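PDB 3GWB: peptidase M16 inactive domain family protein from Pseudomonas fluorescens, which is of uncertain function, being related to the inactive domain of M16 metallopeptidases and possibly, but not certainly, having hydrolase activity. Local coordinates for residues 288-300 and 315-329. Residues are numbered along the deposited sequence; the frame is centred on the assembly and turned at random.
Sequences EVREKRGLTYGVY and NLQTRAEMSEGTLKL
Leu295, just beyond helix 284-292, packs against Leu329 and Thr326 of helix 323-340, beside an antiparallel beta hairpin, strands 299-303 and 311-319, at the margin of the mixed sheet of this M16-type domain. The Leu295 and Thr326 side chains slide past each other in opposite directions, with Leu295 CD1 3.7 Å from Thr326 OG1, and the same CD1 meets Leu329 CD2 at 3.9 Å. Leu295 and Met322, a selenomethionine, cross at about a right angle, CD2 against CB. Helices 284-292 and 323-340 flank the sheet face carrying Val299 and Leu316. There the two side chains lie side by side and point the same way, packed tightly, with Val299 CG2 3.4 Å from Leu316 CD1. Val289 reaches Leu316 CD1 and Thr326 CG2 through CG1, while the Val289 and Leu329 side chains slide past each other in opposite directions, CG2 meeting CD2. At the outer end, Arg293, bent at chi2 and chi3, approaches Leu329 from the opposite direction while its guanidinium forms a salt bridge with Glu288. Tyr300 and Asn315 exchange two backbone hydrogen bonds; toward the open end of the hairpin, water bridges take over, one linking Gly298 O to Gln317 N, the other Tyr297 N to Gln317 O. That last carbonyl also receives the hydroxyl of Thr296, OG1 lying 2.9 Å from Gln317 O and tilted 17° from the carbonyl plane. With chi1 at -177°, OG1 extends anti to the backbone N and also accepts from Gly298 N, forming an ST turn. A valine in place of Thr296 would probably leave Gly298 N without its side-chain acceptor and deprive Gln317 O of one of its donors. Deeper in, Thr326 OG1 turns back to its own helix and donates to Met322 O at 2.6 Å, from above the carbonyl plane.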
loop_
_atom_site.group_PDB
_atom_site.type_symbol
_atom_site.label_atom_id
_atom_site.label_comp_id
_atom_site.label_asym_id
_atom_site.label_seq_id
_atom_site.Cartn_x
_atom_site.Cartn_y
_atom_site.Cartn_z
ATOM N N GLU A 288 18.983 3.113 22.789
ATOM C CA GLU A 288 20.127 2.243 23.051
ATOM C C GLU A 288 20.729 1.572 21.822
ATOM O O GLU A 288 21.947 1.574 21.645
ATOM C CB GLU A 288 19.739 1.155 24.055
ATOM C CG GLU A 288 19.257 1.673 25.404
ATOM C CD GLU A 288 20.305 2.504 26.121
ATOM O OE1 GLU A 288 21.474 2.059 26.201
ATOM O OE2 GLU A 288 19.956 3.597 26.616
ATOM N N VAL A 289 19.883 0.996 20.972
ATOM C CA VAL A 289 20.372 0.285 19.793
ATOM C C VAL A 289 20.717 1.166 18.593
ATOM O O VAL A 289 21.736 0.953 17.934
ATOM C CB VAL A 289 19.362 -0.792 19.333
ATOM C CG1 VAL A 289 19.987 -1.647 18.235
ATOM C CG2 VAL A 289 18.940 -1.658 20.514
ATOM N N ARG A 290 19.869 2.146 18.303
ATOM C CA ARG A 290 20.110 3.038 17.175
ATOM C C ARG A 290 20.904 4.283 17.560
ATOM O O ARG A 290 21.997 4.513 17.056
ATOM C CB ARG A 290 18.785 3.470 16.541
ATOM C CG ARG A 290 18.949 4.533 15.465
ATOM C CD ARG A 290 17.620 5.011 14.908
ATOM N NE ARG A 290 17.813 6.084 13.936
ATOM C CZ ARG A 290 18.213 7.314 14.247
ATOM N NH1 ARG A 290 18.461 7.642 15.510
ATOM N NH2 ARG A 290 18.379 8.217 13.290
ATOM N N GLU A 291 20.344 5.078 18.460
ATOM C CA GLU A 291 20.960 6.328 18.902
ATOM C C GLU A 291 22.392 6.236 19.433
ATOM O O GLU A 291 23.305 6.868 18.893
ATOM C CB GLU A 291 20.071 6.982 19.963
ATOM C CG GLU A 291 20.596 8.303 20.478
ATOM C CD GLU A 291 20.843 9.281 19.357
ATOM O OE1 GLU A 291 19.890 9.549 18.590
ATOM O OE2 GLU A 291 21.987 9.777 19.243
ATOM N N LYS A 292 22.585 5.465 20.497
ATOM C CA LYS A 292 23.902 5.314 21.111
ATOM C C LYS A 292 24.858 4.358 20.393
ATOM O O LYS A 292 26.059 4.615 20.321
ATOM C CB LYS A 292 23.748 4.852 22.565
ATOM C CG LYS A 292 22.957 5.795 23.465
ATOM C CD LYS A 292 22.863 5.243 24.888
ATOM C CE LYS A 292 22.090 6.179 25.808
ATOM N NZ LYS A 292 21.945 5.619 27.186
ATOM N N ARG A 293 24.328 3.263 19.862
ATOM C CA ARG A 293 25.159 2.257 19.206
ATOM C C ARG A 293 25.124 2.215 17.679
ATOM O O ARG A 293 25.996 1.605 17.062
ATOM C CB ARG A 293 24.784 0.871 19.733
ATOM C CG ARG A 293 25.901 0.125 20.426
ATOM C CD ARG A 293 26.014 0.493 21.892
ATOM N NE ARG A 293 24.764 0.256 22.605
ATOM C CZ ARG A 293 24.650 0.192 23.930
ATOM N NH1 ARG A 293 25.715 0.342 24.701
ATOM N NH2 ARG A 293 23.461 -0.001 24.484
ATOM N N GLY A 294 24.117 2.833 17.070
ATOM C CA GLY A 294 24.015 2.817 15.621
ATOM C C GLY A 294 23.981 1.410 15.042
ATOM O O GLY A 294 24.562 1.152 13.988
ATOM N N LEU A 295 23.285 0.500 15.720
ATOM C CA LEU A 295 23.195 -0.893 15.281
ATOM C C LEU A 295 21.973 -1.244 14.429
ATOM O O LEU A 295 21.845 -2.381 13.964
ATOM C CB LEU A 295 23.235 -1.815 16.498
ATOM C CG LEU A 295 24.584 -1.895 17.212
ATOM C CD1 LEU A 295 24.400 -2.484 18.601
ATOM C CD2 LEU A 295 25.548 -2.742 16.375
ATOM N N THR A 296 21.084 -0.279 14.216
ATOM C CA THR A 296 19.881 -0.534 13.436
ATOM C C THR A 296 19.164 0.759 13.063
ATOM O O THR A 296 19.437 1.815 13.623
ATOM C CB THR A 296 18.900 -1.396 14.240
ATOM O OG1 THR A 296 17.754 -1.707 13.442
ATOM C CG2 THR A 296 18.449 -0.644 15.469
ATOM N N TYR A 297 18.239 0.671 12.117
ATOM C CA TYR A 297 17.483 1.844 11.720
ATOM C C TYR A 297 16.102 1.782 12.352
ATOM O O TYR A 297 15.393 2.782 12.415
ATOM C CB TYR A 297 17.376 1.931 10.196
ATOM C CG TYR A 297 18.685 2.312 9.539
ATOM C CD1 TYR A 297 19.368 3.459 9.931
ATOM C CD2 TYR A 297 19.258 1.510 8.557
ATOM C CE1 TYR A 297 20.597 3.793 9.368
ATOM C CE2 TYR A 297 20.488 1.839 7.984
ATOM C CZ TYR A 297 21.151 2.980 8.399
ATOM O OH TYR A 297 22.378 3.301 7.868
ATOM N N GLY A 298 15.728 0.606 12.842
ATOM C CA GLY A 298 14.426 0.487 13.464
ATOM C C GLY A 298 14.237 -0.727 14.345
ATOM O O GLY A 298 14.421 -1.859 13.906
ATOM N N VAL A 299 13.883 -0.483 15.600
ATOM C CA VAL A 299 13.626 -1.561 16.545
ATOM C C VAL A 299 12.314 -1.176 17.196
ATOM O O VAL A 299 12.193 -0.098 17.781
ATOM C CB VAL A 299 14.708 -1.671 17.636
ATOM C CG1 VAL A 299 14.448 -2.892 18.510
ATOM C CG2 VAL A 299 16.060 -1.785 17.000
ATOM N N TYR A 300 11.331 -2.057 17.074
ATOM C CA TYR A 300 10.010 -1.810 17.623
ATOM C C TYR A 300 9.494 -2.988 18.429
ATOM O O TYR A 300 9.851 -4.141 18.175
ATOM C CB TYR A 300 9.042 -1.508 16.479
ATOM C CG TYR A 300 9.553 -0.418 15.576
ATOM C CD1 TYR A 300 9.533 0.912 15.984
ATOM C CD2 TYR A 300 10.127 -0.724 14.340
ATOM C CE1 TYR A 300 10.069 1.917 15.184
ATOM C CE2 TYR A 300 10.669 0.272 13.533
ATOM C CZ TYR A 300 10.641 1.588 13.963
ATOM O OH TYR A 300 11.193 2.583 13.192
ATOM N N ASN A 315 11.021 -6.579 17.295
ATOM C CA ASN A 315 11.705 -6.950 16.062
ATOM C C ASN A 315 12.625 -5.865 15.528
ATOM O O ASN A 315 12.383 -4.673 15.714
ATOM C CB ASN A 315 10.695 -7.332 14.985
ATOM C CG ASN A 315 9.826 -6.176 14.577
ATOM O OD1 ASN A 315 8.919 -5.775 15.308
ATOM N ND2 ASN A 315 10.102 -5.617 13.407
ATOM N N LEU A 316 13.690 -6.296 14.863
ATOM C CA LEU A 316 14.657 -5.381 14.286
ATOM C C LEU A 316 15.537 -6.136 13.304
ATOM O O LEU A 316 15.482 -7.368 13.211
ATOM C CB LEU A 316 15.538 -4.751 15.375
ATOM C CG LEU A 316 16.579 -5.659 16.050
ATOM C CD1 LEU A 316 17.598 -4.815 16.798
ATOM C CD2 LEU A 316 15.890 -6.621 16.995
ATOM N N GLN A 317 16.351 -5.383 12.577
ATOM C CA GLN A 317 17.275 -5.934 11.593
ATOM C C GLN A 317 18.622 -5.250 11.820
ATOM O O GLN A 317 18.673 -4.058 12.093
ATOM C CB GLN A 317 16.754 -5.648 10.180
ATOM C CG GLN A 317 17.626 -6.166 9.054
ATOM C CD GLN A 317 16.951 -6.043 7.694
ATOM O OE1 GLN A 317 15.913 -6.661 7.448
ATOM N NE2 GLN A 317 17.537 -5.242 6.805
ATOM N N THR A 318 19.704 -6.011 11.728
ATOM C CA THR A 318 21.042 -5.472 11.934
ATOM C C THR A 318 22.028 -6.197 11.032
ATOM O O THR A 318 21.684 -7.192 10.399
ATOM C CB THR A 318 21.520 -5.674 13.389
ATOM O OG1 THR A 318 21.540 -7.073 13.696
ATOM C CG2 THR A 318 20.595 -4.964 14.365
ATOM N N ARG A 319 23.255 -5.689 10.977
ATOM C CA ARG A 319 24.293 -6.316 10.175
ATOM C C ARG A 319 24.515 -7.701 10.779
ATOM O O ARG A 319 24.538 -7.851 12.002
ATOM C CB ARG A 319 25.587 -5.504 10.245
ATOM C CG ARG A 319 25.401 -4.020 9.983
ATOM C CD ARG A 319 26.737 -3.297 9.883
ATOM N NE ARG A 319 27.383 -3.522 8.590
ATOM C CZ ARG A 319 26.894 -3.089 7.430
ATOM N NH1 ARG A 319 25.754 -2.406 7.401
ATOM N NH2 ARG A 319 27.541 -3.339 6.298
ATOM N N ALA A 320 24.670 -8.704 9.919
ATOM C CA ALA A 320 24.872 -10.083 10.353
ATOM C C ALA A 320 25.977 -10.236 11.395
ATOM O O ALA A 320 25.833 -10.987 12.362
ATOM C CB ALA A 320 25.172 -10.966 9.144
ATOM N N GLU A 321 27.077 -9.521 11.196
ATOM C CA GLU A 321 28.211 -9.590 12.108
ATOM C C GLU A 321 27.953 -8.924 13.455
ATOM O O GLU A 321 28.750 -9.069 14.380
ATOM C CB GLU A 321 29.447 -8.964 11.456
ATOM C CG GLU A 321 29.182 -7.618 10.810
ATOM C CD GLU A 321 30.457 -6.902 10.407
ATOM O OE1 GLU A 321 31.343 -7.552 9.810
ATOM O OE2 GLU A 321 30.569 -5.685 10.682
HETATM N N MSE A 322 26.846 -8.199 13.570
HETATM C CA MSE A 322 26.518 -7.528 14.826
HETATM C C MSE A 322 25.309 -8.153 15.532
HETATM O O MSE A 322 24.975 -7.768 16.651
HETATM C CB MSE A 322 26.233 -6.043 14.570
HETATM C CG MSE A 322 27.389 -5.268 13.946
HETATM SE SE MSE A 322 28.816 -5.048 15.049
HETATM C CE MSE A 322 29.792 -6.439 14.613
ATOM N N SER A 323 24.674 -9.122 14.878
ATOM C CA SER A 323 23.475 -9.777 15.402
ATOM C C SER A 323 23.632 -10.433 16.766
ATOM O O SER A 323 22.774 -10.293 17.637
ATOM C CB SER A 323 22.980 -10.824 14.406
ATOM O OG SER A 323 23.919 -11.875 14.274
ATOM N N GLU A 324 24.723 -11.167 16.939
ATOM C CA GLU A 324 24.980 -11.856 18.194
ATOM C C GLU A 324 25.023 -10.867 19.370
ATOM O O GLU A 324 24.407 -11.096 20.416
ATOM C CB GLU A 324 26.301 -12.623 18.079
ATOM C CG GLU A 324 26.486 -13.316 16.713
ATOM C CD GLU A 324 27.194 -12.439 15.660
ATOM O OE1 GLU A 324 26.958 -11.217 15.622
ATOM O OE2 GLU A 324 27.981 -12.982 14.855
ATOM N N GLY A 325 25.737 -9.762 19.187
ATOM C CA GLY A 325 25.841 -8.774 20.244
ATOM C C GLY A 325 24.594 -7.920 20.401
ATOM O O GLY A 325 24.219 -7.554 21.513
ATOM N N THR A 326 23.949 -7.602 19.284
ATOM C CA THR A 326 22.749 -6.780 19.314
ATOM C C THR A 326 21.605 -7.485 20.039
ATOM O O THR A 326 20.837 -6.848 20.760
ATOM C CB THR A 326 22.304 -6.405 17.886
ATOM O OG1 THR A 326 23.393 -5.767 17.206
ATOM C CG2 THR A 326 21.126 -5.437 17.927
ATOM N N LEU A 327 21.495 -8.795 19.852
ATOM C CA LEU A 327 20.443 -9.567 20.504
ATOM C C LEU A 327 20.612 -9.541 22.020
ATOM O O LEU A 327 19.631 -9.462 22.758
ATOM C CB LEU A 327 20.454 -11.019 20.010
ATOM C CG LEU A 327 19.449 -11.964 20.685
ATOM C CD1 LEU A 327 18.029 -11.502 20.409
ATOM C CD2 LEU A 327 19.652 -13.384 20.173
ATOM N N LYS A 328 21.859 -9.624 22.481
ATOM C CA LYS A 328 22.150 -9.596 23.909
ATOM C C LYS A 328 21.764 -8.235 24.457
ATOM O O LYS A 328 21.178 -8.136 25.533
ATOM C CB LYS A 328 23.640 -9.822 24.168
ATOM C CG LYS A 328 24.200 -11.110 23.598
ATOM C CD LYS A 328 23.637 -12.334 24.294
ATOM C CE LYS A 328 24.273 -13.612 23.753
ATOM N NZ LYS A 328 25.757 -13.595 23.879
ATOM N N LEU A 329 22.113 -7.187 23.712
ATOM C CA LEU A 329 21.812 -5.817 24.108
ATOM C C LEU A 329 20.311 -5.610 24.274
ATOM O O LEU A 329 19.861 -5.102 25.297
ATOM C CB LEU A 329 22.355 -4.823 23.067
ATOM C CG LEU A 329 21.958 -3.345 23.196
ATOM C CD1 LEU A 329 22.502 -2.771 24.498
ATOM C CD2 LEU A 329 22.486 -2.556 21.999
HETATM O O HOH W 1 17.676 -1.566 10.525
HETATM O O HOH W 2 15.447 -2.786 11.532
#